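Local coordinates for protein short chain dehydrogenase (Rhodopseudomonas palustris, PDB 3H7A) that probably catalyses NAD(P)-dependent oxidation or reduction of a substrate not yet identified, as a member of the short-chain dehydrogenase/reductase family, at residues K136-A142 with H179-I185; R163-Q167 with T235-E239. All coordinates share one frame; numbering follows the deposited sequence. Where two conformers were deposited one is given.

Contact 1 of 2, residues K136-A142 with H179-I185; sequences KIFFTGA and HVAHLII
The imidazole of His-179 has the edge of the Phe-138 ring over one face, CE1 4.2 Å above its centre, in an edge-to-face pair with planes at 80°, and it also stacks with the Trp-234 ring. At the imidazole edge, 3° out of plane, Lys-136 NZ donates to ND1 at 3.0 Å in one of the lysine's two conformers, so this end is less certain. Its CG, CD and CE pass close to the histidine CB, and Tyr-227 O is the strongest partner of the buried ammonium; His-179 NE2 bonds to Thr-235 O. Phe-138 CD1 lies 3.6 Å from Ala-181 CB, a methyl small enough to admit the ring. On the face of the sheet bearing Ile-137, Val-180 CG1 meets the Phe-139 ring edge in plane, 3.9 Å from CE2. The His-182 ring has Phe-139 CB at its edge and brings NE2 to 3.5 Å from Gly-141 CA, where the lack of a side chain gives the imidazole room; its ND1 bonds to Glu-237 OE2. Between these faces the backbones pair in parallel, from Ile-137 N to His-179 O (3.0 Å) through Gly-141 N to Leu-183 O (2.7 Å). The strands belong to a right-handed beta-alpha-beta unit of the Rossmann fold: helix 153-173 packs over Ile-137 and Phe-139, helix 216-228 over Phe-138 and Leu-183, and strands 84-89 and 237-240 flank the pair.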
loop_
_atom_site.group_PDB
_atom_site.type_symbol
_atom_site.label_atom_id
_atom_site.label_comp_id
_atom_site.label_asym_id
_atom_site.label_seq_id
_atom_site.Cartn_x
_atom_site.Cartn_y
_atom_site.Cartn_z
ATOM N N LYS B 136 -22.272 -12.939 -5.231
ATOM C CA LYS B 136 -21.455 -11.826 -4.746
ATOM C C LYS B 136 -21.241 -11.988 -3.245
ATOM O O LYS B 136 -22.175 -12.275 -2.504
ATOM C CB LYS B 136 -22.072 -10.458 -5.103
ATOM C CG LYS B 136 -22.217 -10.198 -6.632
ATOM C CD LYS B 136 -22.162 -8.722 -7.036
ATOM C CE LYS B 136 -22.001 -8.547 -8.567
ATOM N NZ LYS B 136 -21.602 -7.148 -8.983
ATOM N N ILE B 137 -19.990 -11.841 -2.805
ATOM C CA ILE B 137 -19.634 -12.004 -1.395
ATOM C C ILE B 137 -18.876 -10.787 -0.928
ATOM O O ILE B 137 -17.722 -10.588 -1.305
ATOM C CB ILE B 137 -18.728 -13.230 -1.142
ATOM C CG1 ILE B 137 -19.326 -14.492 -1.769
ATOM C CG2 ILE B 137 -18.496 -13.389 0.360
ATOM C CD1 ILE B 137 -18.432 -15.706 -1.733
ATOM N N PHE B 138 -19.533 -9.989 -0.096
ATOM C CA PHE B 138 -19.030 -8.691 0.312
ATOM C C PHE B 138 -18.665 -8.731 1.781
ATOM O O PHE B 138 -19.404 -9.297 2.591
ATOM C CB PHE B 138 -20.106 -7.622 0.072
ATOM C CG PHE B 138 -20.473 -7.427 -1.377
ATOM C CD1 PHE B 138 -19.626 -7.841 -2.400
ATOM C CD2 PHE B 138 -21.652 -6.777 -1.720
ATOM C CE1 PHE B 138 -19.953 -7.649 -3.726
ATOM C CE2 PHE B 138 -21.981 -6.564 -3.049
ATOM C CZ PHE B 138 -21.130 -7.002 -4.052
ATOM N N PHE B 139 -17.525 -8.125 2.119
ATOM C CA PHE B 139 -17.027 -8.075 3.484
ATOM C C PHE B 139 -16.879 -6.626 3.917
ATOM O O PHE B 139 -16.294 -5.828 3.191
ATOM C CB PHE B 139 -15.655 -8.738 3.550
ATOM C CG PHE B 139 -15.678 -10.216 3.266
ATOM C CD1 PHE B 139 -16.013 -11.120 4.273
ATOM C CD2 PHE B 139 -15.339 -10.703 2.004
ATOM C CE1 PHE B 139 -16.021 -12.505 4.038
ATOM C CE2 PHE B 139 -15.334 -12.077 1.752
ATOM C CZ PHE B 139 -15.684 -12.982 2.789
ATOM N N THR B 140 -17.402 -6.280 5.093
ATOM C CA THR B 140 -17.234 -4.929 5.631
ATOM C C THR B 140 -15.916 -4.789 6.374
ATOM O O THR B 140 -15.716 -5.430 7.403
ATOM C CB THR B 140 -18.370 -4.531 6.587
ATOM O OG1 THR B 140 -19.632 -4.663 5.921
ATOM C CG2 THR B 140 -18.208 -3.095 7.024
ATOM N N GLY B 141 -15.047 -3.919 5.862
ATOM C CA GLY B 141 -13.748 -3.631 6.479
ATOM C C GLY B 141 -13.744 -2.306 7.208
ATOM O O GLY B 141 -14.757 -1.618 7.253
ATOM N N ALA B 142 -12.598 -1.945 7.779
ATOM C CA ALA B 142 -12.467 -0.707 8.555
ATOM C C ALA B 142 -11.093 -0.168 8.237
ATOM O O ALA B 142 -10.329 -0.839 7.543
ATOM C CB ALA B 142 -12.565 -1.024 10.053
ATOM N N HIS B 179 -18.203 -12.249 -7.573
ATOM C CA HIS B 179 -17.672 -10.952 -7.229
ATOM C C HIS B 179 -17.438 -10.882 -5.725
ATOM O O HIS B 179 -18.350 -10.551 -4.954
ATOM C CB HIS B 179 -18.654 -9.857 -7.658
ATOM C CG HIS B 179 -18.155 -8.455 -7.459
ATOM N ND1 HIS B 179 -18.890 -7.352 -7.840
ATOM C CD2 HIS B 179 -17.002 -7.972 -6.933
ATOM C CE1 HIS B 179 -18.219 -6.253 -7.544
ATOM N NE2 HIS B 179 -17.072 -6.601 -6.990
ATOM N N VAL B 180 -16.210 -11.171 -5.313
ATOM C CA VAL B 180 -15.817 -10.981 -3.918
ATOM C C VAL B 180 -15.388 -9.527 -3.780
ATOM O O VAL B 180 -14.646 -9.024 -4.623
ATOM C CB VAL B 180 -14.657 -11.926 -3.505
ATOM C CG1 VAL B 180 -14.363 -11.820 -2.020
ATOM C CG2 VAL B 180 -14.989 -13.361 -3.856
ATOM N N ALA B 181 -15.875 -8.838 -2.749
ATOM C CA ALA B 181 -15.464 -7.460 -2.521
ATOM C C ALA B 181 -15.254 -7.148 -1.044
ATOM O O ALA B 181 -15.722 -7.883 -0.151
ATOM C CB ALA B 181 -16.444 -6.449 -3.168
ATOM N N HIS B 182 -14.554 -6.046 -0.792
ATOM C CA HIS B 182 -14.202 -5.624 0.552
ATOM C C HIS B 182 -14.465 -4.123 0.662
ATOM O O HIS B 182 -13.774 -3.322 0.043
ATOM C CB HIS B 182 -12.720 -5.933 0.785
ATOM C CG HIS B 182 -12.263 -5.760 2.201
ATOM N ND1 HIS B 182 -11.129 -5.046 2.536
ATOM C CD2 HIS B 182 -12.764 -6.237 3.365
ATOM C CE1 HIS B 182 -10.967 -5.072 3.847
ATOM N NE2 HIS B 182 -11.944 -5.788 4.373
ATOM N N LEU B 183 -15.478 -3.744 1.436
ATOM C CA LEU B 183 -15.834 -2.344 1.558
ATOM C C LEU B 183 -15.344 -1.791 2.876
ATOM O O LEU B 183 -15.805 -2.215 3.936
ATOM C CB LEU B 183 -17.352 -2.148 1.457
ATOM C CG LEU B 183 -17.844 -0.701 1.565
ATOM C CD1 LEU B 183 -17.420 0.125 0.344
ATOM C CD2 LEU B 183 -19.353 -0.690 1.726
ATOM N N ILE B 184 -14.450 -0.809 2.791
ATOM C CA ILE B 184 -13.780 -0.228 3.955
ATOM C C ILE B 184 -14.476 1.062 4.359
ATOM O O ILE B 184 -14.644 1.967 3.542
ATOM C CB ILE B 184 -12.280 0.013 3.672
ATOM C CG1 ILE B 184 -11.572 -1.320 3.426
ATOM C CG2 ILE B 184 -11.605 0.717 4.844
ATOM C CD1 ILE B 184 -10.257 -1.161 2.783
ATOM N N ILE B 185 -14.915 1.127 5.615
ATOM C CA ILE B 185 -15.603 2.309 6.119
ATOM C C ILE B 185 -14.845 2.957 7.293
ATOM O O ILE B 185 -14.063 2.292 7.962
ATOM C CB ILE B 185 -17.088 1.976 6.462
ATOM C CG1 ILE B 185 -17.202 1.125 7.720
ATOM C CG2 ILE B 185 -17.749 1.220 5.308
ATOM C CD1 ILE B 185 -18.587 0.534 7.952
#

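Contact 2 of 2, residues R163-Q167 with T235-E239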
loop_
_atom_site.group_PDB
_atom_site.type_symbol
_atom_site.label_atom_id
_atom_site.label_comp_id
_atom_site.label_asym_id
_atom_site.label_seq_id
_atom_site.Cartn_x
_atom_site.Cartn_y
_atom_site.Cartn_z
ATOM N N ARG B 163 -9.330 -9.204 5.583
ATOM C CA ARG B 163 -8.918 -8.646 4.294
ATOM C C ARG B 163 -8.157 -9.688 3.474
ATOM O O ARG B 163 -8.439 -9.878 2.291
ATOM C CB ARG B 163 -8.054 -7.397 4.516
ATOM C CG ARG B 163 -7.683 -6.685 3.239
ATOM C CD ARG B 163 -6.940 -5.407 3.563
ATOM N NE ARG B 163 -6.725 -4.650 2.335
ATOM C CZ ARG B 163 -5.534 -4.418 1.799
ATOM N NH1 ARG B 163 -4.434 -4.879 2.384
ATOM N NH2 ARG B 163 -5.449 -3.712 0.680
ATOM N N ALA B 164 -7.218 -10.392 4.104
ATOM C CA ALA B 164 -6.522 -11.488 3.394
ATOM C C ALA B 164 -7.450 -12.580 2.879
ATOM O O ALA B 164 -7.228 -13.127 1.781
ATOM C CB ALA B 164 -5.514 -12.101 4.276
ATOM N N VAL B 165 -8.454 -12.928 3.680
ATOM C CA VAL B 165 -9.396 -13.984 3.313
ATOM C C VAL B 165 -10.123 -13.523 2.055
ATOM O O VAL B 165 -10.186 -14.260 1.067
ATOM C CB VAL B 165 -10.371 -14.331 4.488
ATOM C CG1 VAL B 165 -11.590 -15.117 4.009
ATOM C CG2 VAL B 165 -9.652 -15.116 5.579
ATOM N N ALA B 166 -10.613 -12.282 2.090
ATOM C CA ALA B 166 -11.260 -11.643 0.941
ATOM C C ALA B 166 -10.366 -11.623 -0.303
ATOM O O ALA B 166 -10.809 -12.045 -1.361
ATOM C CB ALA B 166 -11.743 -10.237 1.298
ATOM N N GLN B 167 -9.103 -11.193 -0.162
ATOM C CA GLN B 167 -8.157 -11.154 -1.284
ATOM C C GLN B 167 -7.965 -12.524 -1.903
ATOM O O GLN B 167 -8.072 -12.670 -3.121
ATOM C CB GLN B 167 -6.795 -10.608 -0.851
ATOM C CG GLN B 167 -6.774 -9.130 -0.542
ATOM C CD GLN B 167 -5.362 -8.599 -0.469
ATOM O OE1 GLN B 167 -4.396 -9.356 -0.637
ATOM N NE2 GLN B 167 -5.226 -7.308 -0.209
ATOM N N THR B 235 -14.835 -4.055 -8.984
ATOM C CA THR B 235 -13.905 -3.521 -8.003
ATOM C C THR B 235 -13.762 -4.558 -6.883
ATOM O O THR B 235 -14.767 -5.082 -6.403
ATOM C CB THR B 235 -14.466 -2.202 -7.424
ATOM O OG1 THR B 235 -14.666 -1.269 -8.490
ATOM C CG2 THR B 235 -13.537 -1.591 -6.421
ATOM N N PHE B 236 -12.532 -4.870 -6.466
ATOM C CA PHE B 236 -12.363 -5.711 -5.287
ATOM C C PHE B 236 -12.525 -4.910 -4.005
ATOM O O PHE B 236 -13.315 -5.273 -3.157
ATOM C CB PHE B 236 -11.035 -6.479 -5.271
ATOM C CG PHE B 236 -10.686 -7.039 -3.909
ATOM C CD1 PHE B 236 -11.378 -8.130 -3.390
ATOM C CD2 PHE B 236 -9.676 -6.452 -3.135
ATOM C CE1 PHE B 236 -11.085 -8.638 -2.109
ATOM C CE2 PHE B 236 -9.382 -6.937 -1.855
ATOM C CZ PHE B 236 -10.088 -8.039 -1.340
ATOM N N GLU B 237 -11.772 -3.822 -3.867
ATOM C CA GLU B 237 -11.763 -3.059 -2.626
ATOM C C GLU B 237 -12.118 -1.613 -2.879
ATOM O O GLU B 237 -11.660 -1.020 -3.846
ATOM C CB GLU B 237 -10.379 -3.116 -1.994
ATOM C CG GLU B 237 -10.329 -2.790 -0.526
ATOM C CD GLU B 237 -9.015 -3.226 0.085
ATOM O OE1 GLU B 237 -7.955 -2.885 -0.474
ATOM O OE2 GLU B 237 -9.038 -3.925 1.115
ATOM N N MET B 238 -12.916 -1.046 -1.986
ATOM C CA MET B 238 -13.396 0.318 -2.136
ATOM C C MET B 238 -13.465 0.919 -0.741
ATOM O O MET B 238 -13.878 0.240 0.200
ATOM C CB MET B 238 -14.788 0.289 -2.773
ATOM C CG MET B 238 -15.128 1.530 -3.534
ATOM S SD MET B 238 -16.644 1.442 -4.483
ATOM C CE MET B 238 -17.897 1.480 -3.211
ATOM N N GLU B 239 -13.052 2.175 -0.593
ATOM C CA GLU B 239 -13.137 2.853 0.702
ATOM C C GLU B 239 -14.059 4.062 0.632
ATOM O O GLU B 239 -13.961 4.855 -0.298
ATOM C CB GLU B 239 -11.751 3.272 1.219
ATOM C CG GLU B 239 -11.802 3.827 2.642
ATOM C CD GLU B 239 -10.446 4.201 3.238
ATOM O OE1 GLU B 239 -9.390 3.923 2.622
ATOM O OE2 GLU B 239 -10.456 4.776 4.353
#
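Helix 153-173, which packs against one face of the Rossmann-type sheet, meets strand 237-240 and the residue before it through a salt bridge beside a phenylalanine packed on the helix. Arg-163 grips Glu-237 side-on: NE reaches OE2 at 2.7 Å and NH2 reaches OE1 at 2.9 Å. Both N-H groups point almost straight at their acceptors, and each oxygen offers its syn lone pair. Guanidinium and carboxylate are therefore nearly coplanar, 3° apart, and the paired bonds limit rotation of both groups. Arginine suits this place because its chain, extended from CG to NE, carries the charge from the helix to the strand. Over one face of the guanidinium, 3.5 Å above its plane, lies NE2 of Gln-167, one helical turn on, whose OE1 is bonded to Gly-148 N of a second subunit.

Next to the ion pair, Phe-236 has CG anti to its backbone N (chi1 164°), which carries the ring toward the helix. Its CZ comes to 3.8 Å from Ala-166 CB and 3.6 Å from Gln-167 CG; the alanine methyl lets the ring approach the helix backbone, and CG of the glutamine gives it apolar cover while the amide beyond stays with its polar partners. A helix lying over a parallel sheet is characteristic of the three-layer alpha-beta-alpha architecture of short-chain dehydrogenases; here the ion pair and Phe-236 join it to the outermost strand.

Overall arrangement
Contact 1 is buried in the core of the sheet, whereas contact 2 lies nearer the surface, where other subunits approach. Contact 1 pairs the two strands of a strand-helix-strand unit, those that precede and follow helix 153-173, and contact 2 ties the helix of that unit to 237-240, the next strand beyond 178-185. Their chemistry follows their place. Repeated backbone bonds, with ring packing and a buried lysine-histidine bond, make up the first, while a charged pair and one aromatic side chain carry the second. Strand 178-185 connects them directly: His-182 N lies 2.8 Å from Phe-236 O, a probable hydrogen bond, so its backbone as well as its ring faces the outer strand.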